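Local coordinates for extracellular solute-binding protein family 1 (Pseudothermotoga lettingae, PDB 5CI5), which binds alpha-D-tagatopyranose and probably delivers such a sugar to an ABC transporter as its extracellular solute-binding protein, at residues I179-H191 with V238-Y250. Sequence-based numbering, arbitrary orientation.
Sequences IYGYGVSGTKTEH and VSPNAIQYHEDDY
The rings of His-191 and His-246 lie face to face, centroids 3.6 Å apart and planes 9° from parallel, a stack that ties His-246, the N-cap of helix 247-255, to residues 179-191. With CG of His-246 set between the backbone N and the carbonyl carbon (chi1 55°), the ring turns back and ND1 accepts from Asp-248 N in the ring plane, while Asp-249 OD2 takes His-246 N to complete a capping box; His-246 NE2 bonds Asp-63. Other aromatic contacts use faces too. Gly-183 CA sits 3.6 Å from the centroid of the Tyr-250 ring, where a side chain on the glycine would clash, and Pro-240 CG lies over the Tyr-180 ring.

Hydrogen bonds tie the segments together. His-191 NE2 donates to Asp-248 OD2 (2.8 Å) from above the carboxylate plane, and Thr-189 OG1 shares a hydrogen bond with the other ring nitrogen, His-191 ND1. Tyr-182 N donates to Val-238 O, Val-184 N points almost straight at Ser-239 OG (2.9 Å, 173°), Ser-185 OG receives Glu-247 N, and Tyr-250 OH donates to Val-184 O (2.7 Å). A phenylalanine in place of Tyr-250 would probably leave Val-184 O without the hydroxyl donor that holds it.

Around this buried junction, helix 220-234 packs on Val-184 and Ala-242, strand 261-264 on Tyr-182 and Tyr-250, and helix 376-391 on Ile-243; Glu-190, next to His-191, touches the bound tagatose.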
ATOM      1  N   ILE A 179      24.338  -8.952  -1.986  1.00 12.10           N
ATOM      2  CA  ILE A 179      23.380  -9.537  -1.035  1.00 10.11           C
ATOM      3  C   ILE A 179      23.082  -8.514   0.059  1.00 10.24           C
ATOM      4  O   ILE A 179      23.993  -7.992   0.665  1.00 11.65           O
ATOM      5  CB  ILE A 179      23.923 -10.836  -0.395  1.00 13.18           C
ATOM      6  CG1 ILE A 179      24.163 -11.906  -1.476  1.00 23.02           C
ATOM      7  CG2 ILE A 179      22.997 -11.360   0.707  1.00 16.40           C
ATOM      8  CD1 ILE A 179      22.962 -12.228  -2.341  1.00 24.65           C
ATOM      9  N   TYR A 180      21.802  -8.266   0.326  1.00 11.58           N
ATOM     10  CA  TYR A 180      21.399  -7.192   1.234  1.00  9.71           C
ATOM     11  C   TYR A 180      20.422  -7.679   2.279  1.00  9.89           C
ATOM     12  O   TYR A 180      19.519  -8.458   1.987  1.00 10.83           O
ATOM     13  CB  TYR A 180      20.776  -6.060   0.444  1.00  5.68           C
ATOM     14  CG  TYR A 180      21.745  -5.475  -0.564  1.00  7.37           C
ATOM     15  CD1 TYR A 180      22.615  -4.468  -0.207  1.00 16.45           C
ATOM     16  CD2 TYR A 180      21.795  -5.972  -1.879  1.00 12.47           C
ATOM     17  CE1 TYR A 180      23.509  -3.953  -1.144  1.00 19.52           C
ATOM     18  CE2 TYR A 180      22.672  -5.460  -2.797  1.00 15.81           C
ATOM     19  CZ  TYR A 180      23.521  -4.468  -2.428  1.00 19.77           C
ATOM     20  OH  TYR A 180      24.382  -3.987  -3.378  1.00 31.58           O
ATOM     21  N   GLY A 181      20.612  -7.209   3.506  1.00  8.21           N
ATOM     22  CA  GLY A 181      19.749  -7.600   4.602  1.00  8.59           C
ATOM     23  C   GLY A 181      18.375  -6.928   4.663  1.00  7.45           C
ATOM     24  O   GLY A 181      17.410  -7.573   5.064  1.00  9.77           O
ATOM     25  N   TYR A 182      18.281  -5.656   4.285  1.00  7.69           N
ATOM     26  CA  TYR A 182      17.024  -4.887   4.505  1.00  6.84           C
ATOM     27  C   TYR A 182      16.904  -3.732   3.508  1.00  9.39           C
ATOM     28  O   TYR A 182      17.732  -2.815   3.476  1.00  8.47           O
ATOM     29  CB  TYR A 182      16.946  -4.356   5.967  1.00  8.03           C
ATOM     30  CG  TYR A 182      15.641  -3.634   6.246  1.00  8.11           C
ATOM     31  CD1 TYR A 182      14.533  -4.330   6.712  1.00  8.13           C
ATOM     32  CD2 TYR A 182      15.505  -2.269   6.021  1.00  9.59           C
ATOM     33  CE1 TYR A 182      13.323  -3.687   6.945  1.00  6.72           C
ATOM     34  CE2 TYR A 182      14.304  -1.618   6.257  1.00  8.14           C
ATOM     35  CZ  TYR A 182      13.204  -2.344   6.703  1.00  7.97           C
ATOM     36  OH  TYR A 182      11.996  -1.740   6.955  1.00  7.65           O
ATOM     37  N   GLY A 183      15.860  -3.791   2.696  1.00  8.20           N
ATOM     38  CA  GLY A 183      15.648  -2.808   1.650  1.00  6.69           C
ATOM     39  C   GLY A 183      14.906  -1.591   2.172  1.00  7.95           C
ATOM     40  O   GLY A 183      13.792  -1.724   2.688  1.00 10.00           O
ATOM     41  N   VAL A 184      15.520  -0.413   2.005  1.00  7.94           N
ATOM     42  CA  VAL A 184      14.962   0.884   2.410  1.00  8.18           C
ATOM     43  C   VAL A 184      14.420   1.628   1.185  1.00 10.50           C
ATOM     44  O   VAL A 184      15.157   1.826   0.229  1.00  8.17           O
ATOM     45  CB  VAL A 184      16.037   1.764   3.096  1.00  9.45           C
ATOM     46  CG1 VAL A 184      15.509   3.146   3.430  1.00  9.90           C
ATOM     47  CG2 VAL A 184      16.595   1.074   4.353  1.00  9.65           C
ATOM     48  N   SER A 185      13.140   2.007   1.187  1.00  6.61           N
ATOM     49  CA  SER A 185      12.585   2.762   0.046  1.00  6.73           C
ATOM     50  C   SER A 185      12.953   4.228   0.191  1.00  6.58           C
ATOM     51  O   SER A 185      12.602   4.876   1.179  1.00  8.50           O
ATOM     52  CB  SER A 185      11.062   2.602  -0.063  1.00  6.51           C
ATOM     53  OG  SER A 185      10.704   1.240  -0.233  1.00  6.66           O
ATOM     54  N   GLY A 186      13.644   4.751  -0.822  1.00  6.81           N
ATOM     55  CA  GLY A 186      14.014   6.156  -0.848  1.00  8.68           C
ATOM     56  C   GLY A 186      13.770   6.863  -2.163  1.00  8.79           C
ATOM     57  O   GLY A 186      14.377   7.893  -2.447  1.00 10.88           O
ATOM     58  N   THR A 187      12.875   6.303  -2.965  1.00  9.54           N
ATOM     59  CA  THR A 187      12.431   6.873  -4.234  1.00  7.73           C
ATOM     60  C   THR A 187      11.398   7.989  -4.020  1.00 10.67           C
ATOM     61  O   THR A 187      10.813   8.120  -2.938  1.00  9.32           O
ATOM     62  CB  THR A 187      11.808   5.753  -5.098  1.00  9.54           C
ATOM     63  OG1 THR A 187      10.898   4.993  -4.277  1.00 10.19           O
ATOM     64  CG2 THR A 187      12.885   4.807  -5.626  1.00 12.67           C
ATOM     65  N   LYS A 188      11.151   8.783  -5.063  1.00  9.49           N
ATOM     66  CA  LYS A 188      10.069   9.768  -5.002  1.00 10.39           C
ATOM     67  C   LYS A 188       8.724   9.107  -5.329  1.00 11.35           C
ATOM     68  O   LYS A 188       8.043   9.428  -6.316  1.00 12.14           O
ATOM     69  CB  LYS A 188      10.348  10.932  -5.942  1.00 14.05           C
ATOM     70  CG  LYS A 188      11.529  11.813  -5.512  1.00 18.62           C
ATOM     71  CD  LYS A 188      11.301  12.466  -4.126  1.00 18.43           C
ATOM     72  CE  LYS A 188      10.058  13.346  -4.054  1.00 17.24           C
ATOM     73  NZ  LYS A 188      10.178  14.579  -4.880  1.00 21.95           N
ATOM     74  N   THR A 189       8.364   8.162  -4.470  1.00  9.26           N
ATOM     75  CA  THR A 189       7.139   7.390  -4.589  1.00  7.58           C
ATOM     76  C   THR A 189       6.549   7.202  -3.182  1.00  8.29           C
ATOM     77  O   THR A 189       7.229   7.404  -2.159  1.00  8.77           O
ATOM     78  CB  THR A 189       7.370   6.006  -5.220  1.00 11.41           C
ATOM     79  OG1 THR A 189       8.192   5.242  -4.328  1.00  9.00           O
ATOM     80  CG2 THR A 189       8.009   6.076  -6.618  1.00 11.47           C
ATOM     81  N   GLU A 190       5.273   6.812  -3.140  1.00  7.62           N
ATOM     82  CA  GLU A 190       4.554   6.642  -1.895  1.00  7.79           C
ATOM     83  C   GLU A 190       5.235   5.634  -0.977  1.00  8.57           C
ATOM     84  O   GLU A 190       5.082   5.739   0.223  1.00  7.58           O
ATOM     85  CB  GLU A 190       3.120   6.197  -2.196  1.00  8.32           C
ATOM     86  CG  GLU A 190       2.217   6.056  -1.002  1.00  9.89           C
ATOM     87  CD  GLU A 190       1.847   7.354  -0.331  1.00 10.68           C
ATOM     88  OE1 GLU A 190       2.182   8.437  -0.853  1.00  9.16           O
ATOM     89  OE2 GLU A 190       1.225   7.285   0.736  1.00 10.56           O
ATOM     90  N   HIS A 191       5.956   4.658  -1.540  1.00  7.51           N
ATOM     91  CA  HIS A 191       6.625   3.644  -0.717  1.00  6.79           C
ATOM     92  C   HIS A 191       7.531   4.311   0.329  1.00  7.43           C
ATOM     93  O   HIS A 191       7.691   3.829   1.453  1.00  7.59           O
ATOM     94  CB  HIS A 191       7.507   2.679  -1.532  1.00  7.81           C
ATOM     95  CG  HIS A 191       6.896   2.145  -2.790  1.00  7.44           C
ATOM     96  ND1 HIS A 191       6.903   2.850  -3.975  1.00  8.86           N
ATOM     97  CD2 HIS A 191       6.348   0.939  -3.075  1.00  6.73           C
ATOM     98  CE1 HIS A 191       6.356   2.112  -4.926  1.00 11.78           C
ATOM     99  NE2 HIS A 191       6.003   0.949  -4.403  1.00  8.54           N
ATOM    100  N   VAL A 238      22.937  -1.706   4.632  1.00 10.33           N
ATOM    101  CA  VAL A 238      22.303  -3.021   4.514  1.00  8.56           C
ATOM    102  C   VAL A 238      21.254  -3.103   3.398  1.00  7.54           C
ATOM    103  O   VAL A 238      20.612  -4.136   3.210  1.00  9.11           O
ATOM    104  CB  VAL A 238      21.649  -3.453   5.840  1.00  8.65           C
ATOM    105  CG1 VAL A 238      22.729  -3.664   6.894  1.00 10.42           C
ATOM    106  CG2 VAL A 238      20.597  -2.459   6.300  1.00  8.28           C
ATOM    107  N   SER A 239      21.130  -2.018   2.652  1.00  9.34           N
ATOM    108  CA  SER A 239      20.151  -1.863   1.581  1.00  9.90           C
ATOM    109  C   SER A 239      20.806  -1.647   0.223  1.00 10.28           C
ATOM    110  O   SER A 239      21.868  -1.011   0.117  1.00 10.21           O
ATOM    111  CB  SER A 239      19.261  -0.653   1.886  1.00  9.92           C
ATOM    112  OG  SER A 239      18.210  -0.510   0.939  1.00  9.19           O
ATOM    113  N   PRO A 240      20.154  -2.125  -0.834  1.00  9.80           N
ATOM    114  CA  PRO A 240      20.506  -1.599  -2.154  1.00  9.83           C
ATOM    115  C   PRO A 240      20.266  -0.086  -2.176  1.00 10.20           C
ATOM    116  O   PRO A 240      19.604   0.463  -1.286  1.00 11.03           O
ATOM    117  CB  PRO A 240      19.551  -2.338  -3.098  1.00 10.79           C
ATOM    118  CG  PRO A 240      19.120  -3.537  -2.339  1.00 10.09           C
ATOM    119  CD  PRO A 240      19.052  -3.084  -0.915  1.00  7.13           C
ATOM    120  N   ASN A 241      20.762   0.580  -3.210  1.00 13.72           N
ATOM    121  CA  ASN A 241      20.680   2.029  -3.305  1.00 14.80           C
ATOM    122  C   ASN A 241      19.263   2.564  -3.123  1.00 11.23           C
ATOM    123  O   ASN A 241      18.425   2.448  -4.012  1.00 11.16           O
ATOM    124  CB  ASN A 241      21.223   2.480  -4.664  1.00 16.52           C
ATOM    125  CG  ASN A 241      21.426   3.978  -4.741  1.00 28.85           C
ATOM    126  OD1 ASN A 241      20.846   4.746  -3.966  1.00 22.89           O
ATOM    127  ND2 ASN A 241      22.248   4.406  -5.689  1.00 38.29           N
ATOM    128  N   ALA A 242      19.005   3.134  -1.949  1.00 13.12           N
ATOM    129  CA  ALA A 242      17.653   3.492  -1.556  1.00 11.40           C
ATOM    130  C   ALA A 242      17.066   4.603  -2.424  1.00 11.42           C
ATOM    131  O   ALA A 242      15.856   4.704  -2.582  1.00 11.54           O
ATOM    132  CB  ALA A 242      17.620   3.908  -0.089  1.00 10.98           C
ATOM    133  N   ILE A 243      17.924   5.450  -2.984  1.00 10.49           N
ATOM    134  CA  ILE A 243      17.443   6.519  -3.849  1.00 14.22           C
ATOM    135  C   ILE A 243      16.808   5.943  -5.120  1.00 12.32           C
ATOM    136  O   ILE A 243      15.901   6.569  -5.687  1.00 12.57           O
ATOM    137  CB  ILE A 243      18.599   7.505  -4.201  1.00 13.25           C
ATOM    138  CG1 ILE A 243      18.871   8.430  -3.021  1.00 14.47           C
ATOM    139  CG2 ILE A 243      18.277   8.325  -5.459  1.00 25.19           C
ATOM    140  CD1 ILE A 243      17.709   9.373  -2.680  1.00 20.72           C
ATOM    141  N   GLN A 244      17.260   4.763  -5.550  1.00 12.65           N
ATOM    142  CA  GLN A 244      16.805   4.145  -6.794  1.00 12.50           C
ATOM    143  C   GLN A 244      15.704   3.109  -6.646  1.00 14.17           C
ATOM    144  O   GLN A 244      15.017   2.802  -7.623  1.00 12.46           O
ATOM    145  CB  GLN A 244      17.957   3.429  -7.506  1.00 15.01           C
ATOM    146  CG  GLN A 244      19.109   4.284  -7.921  1.00 20.19           C
ATOM    147  CD  GLN A 244      20.199   3.434  -8.552  1.00 31.19           C
ATOM    148  OE1 GLN A 244      20.829   2.623  -7.880  1.00 34.38           O
ATOM    149  NE2 GLN A 244      20.397   3.588  -9.852  1.00 43.89           N
ATOM    150  N   TYR A 245      15.580   2.530  -5.457  1.00 13.49           N
ATOM    151  CA  TYR A 245      14.742   1.337  -5.275  1.00  9.80           C
ATOM    152  C   TYR A 245      13.732   1.472  -4.161  1.00  9.62           C
ATOM    153  O   TYR A 245      13.946   2.194  -3.188  1.00  9.29           O
ATOM    154  CB  TYR A 245      15.625   0.111  -4.995  1.00  8.47           C
ATOM    155  CG  TYR A 245      16.610  -0.179  -6.117  1.00 11.21           C
ATOM    156  CD1 TYR A 245      16.161  -0.480  -7.393  1.00 11.99           C
ATOM    157  CD2 TYR A 245      17.963  -0.168  -5.881  1.00 14.18           C
ATOM    158  CE1 TYR A 245      17.047  -0.758  -8.415  1.00 12.89           C
ATOM    159  CE2 TYR A 245      18.862  -0.439  -6.884  1.00 12.28           C
ATOM    160  CZ  TYR A 245      18.399  -0.727  -8.164  1.00 14.06           C
ATOM    161  OH  TYR A 245      19.282  -1.017  -9.206  1.00 22.41           O
ATOM    162  N   HIS A 246      12.649   0.711  -4.285  1.00  9.03           N
ATOM    163  CA  HIS A 246      11.614   0.677  -3.264  1.00  9.20           C
ATOM    164  C   HIS A 246      11.093  -0.751  -3.083  1.00  7.83           C
ATOM    165  O   HIS A 246      11.558  -1.690  -3.751  1.00  9.49           O
ATOM    166  CB  HIS A 246      10.461   1.653  -3.602  1.00 10.52           C
ATOM    167  CG  HIS A 246       9.859   1.445  -4.955  1.00  6.24           C
ATOM    168  ND1 HIS A 246       9.284   0.259  -5.340  1.00  9.45           N
ATOM    169  CD2 HIS A 246       9.692   2.307  -5.989  1.00  8.30           C
ATOM    170  CE1 HIS A 246       8.809   0.386  -6.570  1.00 13.29           C
ATOM    171  NE2 HIS A 246       9.053   1.613  -6.990  1.00 11.26           N
ATOM    172  N   GLU A 247      10.109  -0.876  -2.190  1.00  8.70           N
ATOM    173  CA  GLU A 247       9.461  -2.148  -1.860  1.00  7.50           C
ATOM    174  C   GLU A 247       9.277  -3.127  -3.012  1.00  8.20           C
ATOM    175  O   GLU A 247       9.493  -4.324  -2.830  1.00  7.28           O
ATOM    176  CB  GLU A 247       8.057  -1.921  -1.306  1.00  6.36           C
ATOM    177  CG  GLU A 247       7.936  -1.203  -0.013  1.00  8.54           C
ATOM    178  CD  GLU A 247       6.476  -1.007   0.369  1.00  9.92           C
ATOM    179  OE1 GLU A 247       5.592  -1.397  -0.424  1.00  9.32           O
ATOM    180  OE2 GLU A 247       6.214  -0.457   1.450  1.00  8.69           O
ATOM    181  N   ASP A 248       8.792  -2.653  -4.164  1.00  9.57           N
ATOM    182  CA  ASP A 248       8.426  -3.581  -5.222  1.00  7.78           C
ATOM    183  C   ASP A 248       9.694  -4.146  -5.869  1.00  9.15           C
ATOM    184  O   ASP A 248       9.765  -5.344  -6.153  1.00 10.24           O
ATOM    185  CB  ASP A 248       7.533  -2.915  -6.253  1.00  8.39           C
ATOM    186  CG  ASP A 248       6.229  -2.417  -5.656  1.00  8.22           C
ATOM    187  OD1 ASP A 248       5.623  -3.189  -4.882  1.00  8.93           O
ATOM    188  OD2 ASP A 248       5.776  -1.292  -5.987  1.00  8.99           O
ATOM    189  N   ASP A 249      10.698  -3.290  -6.056  1.00  8.79           N
ATOM    190  CA  ASP A 249      12.014  -3.725  -6.499  1.00  8.26           C
ATOM    191  C   ASP A 249      12.602  -4.744  -5.512  1.00 10.95           C
ATOM    192  O   ASP A 249      13.120  -5.801  -5.903  1.00  9.55           O
ATOM    193  CB  ASP A 249      12.945  -2.522  -6.637  1.00  8.97           C
ATOM    194  CG  ASP A 249      12.383  -1.458  -7.537  1.00 11.86           C
ATOM    195  OD1 ASP A 249      11.940  -1.818  -8.643  1.00 14.18           O
ATOM    196  OD2 ASP A 249      12.357  -0.270  -7.134  1.00 11.22           O
ATOM    197  N   TYR A 250      12.481  -4.444  -4.225  1.00  9.98           N
ATOM    198  CA  TYR A 250      13.042  -5.331  -3.200  1.00  9.15           C
ATOM    199  C   TYR A 250      12.338  -6.688  -3.192  1.00  7.02           C
ATOM    200  O   TYR A 250      12.986  -7.704  -2.925  1.00  8.21           O
ATOM    201  CB  TYR A 250      12.983  -4.669  -1.825  1.00  6.27           C
ATOM    202  CG  TYR A 250      13.803  -3.393  -1.743  1.00  8.79           C
ATOM    203  CD1 TYR A 250      15.041  -3.300  -2.371  1.00  8.27           C
ATOM    204  CD2 TYR A 250      13.334  -2.263  -1.058  1.00  7.64           C
ATOM    205  CE1 TYR A 250      15.789  -2.143  -2.295  1.00  9.63           C
ATOM    206  CE2 TYR A 250      14.067  -1.104  -0.996  1.00  7.87           C
ATOM    207  CZ  TYR A 250      15.302  -1.045  -1.616  1.00  8.18           C
ATOM    208  OH  TYR A 250      16.076   0.076  -1.557  1.00 10.60           O
TER
HETATM  209  O   HOH W   1       7.926   1.231   2.605  1.00  8.55           O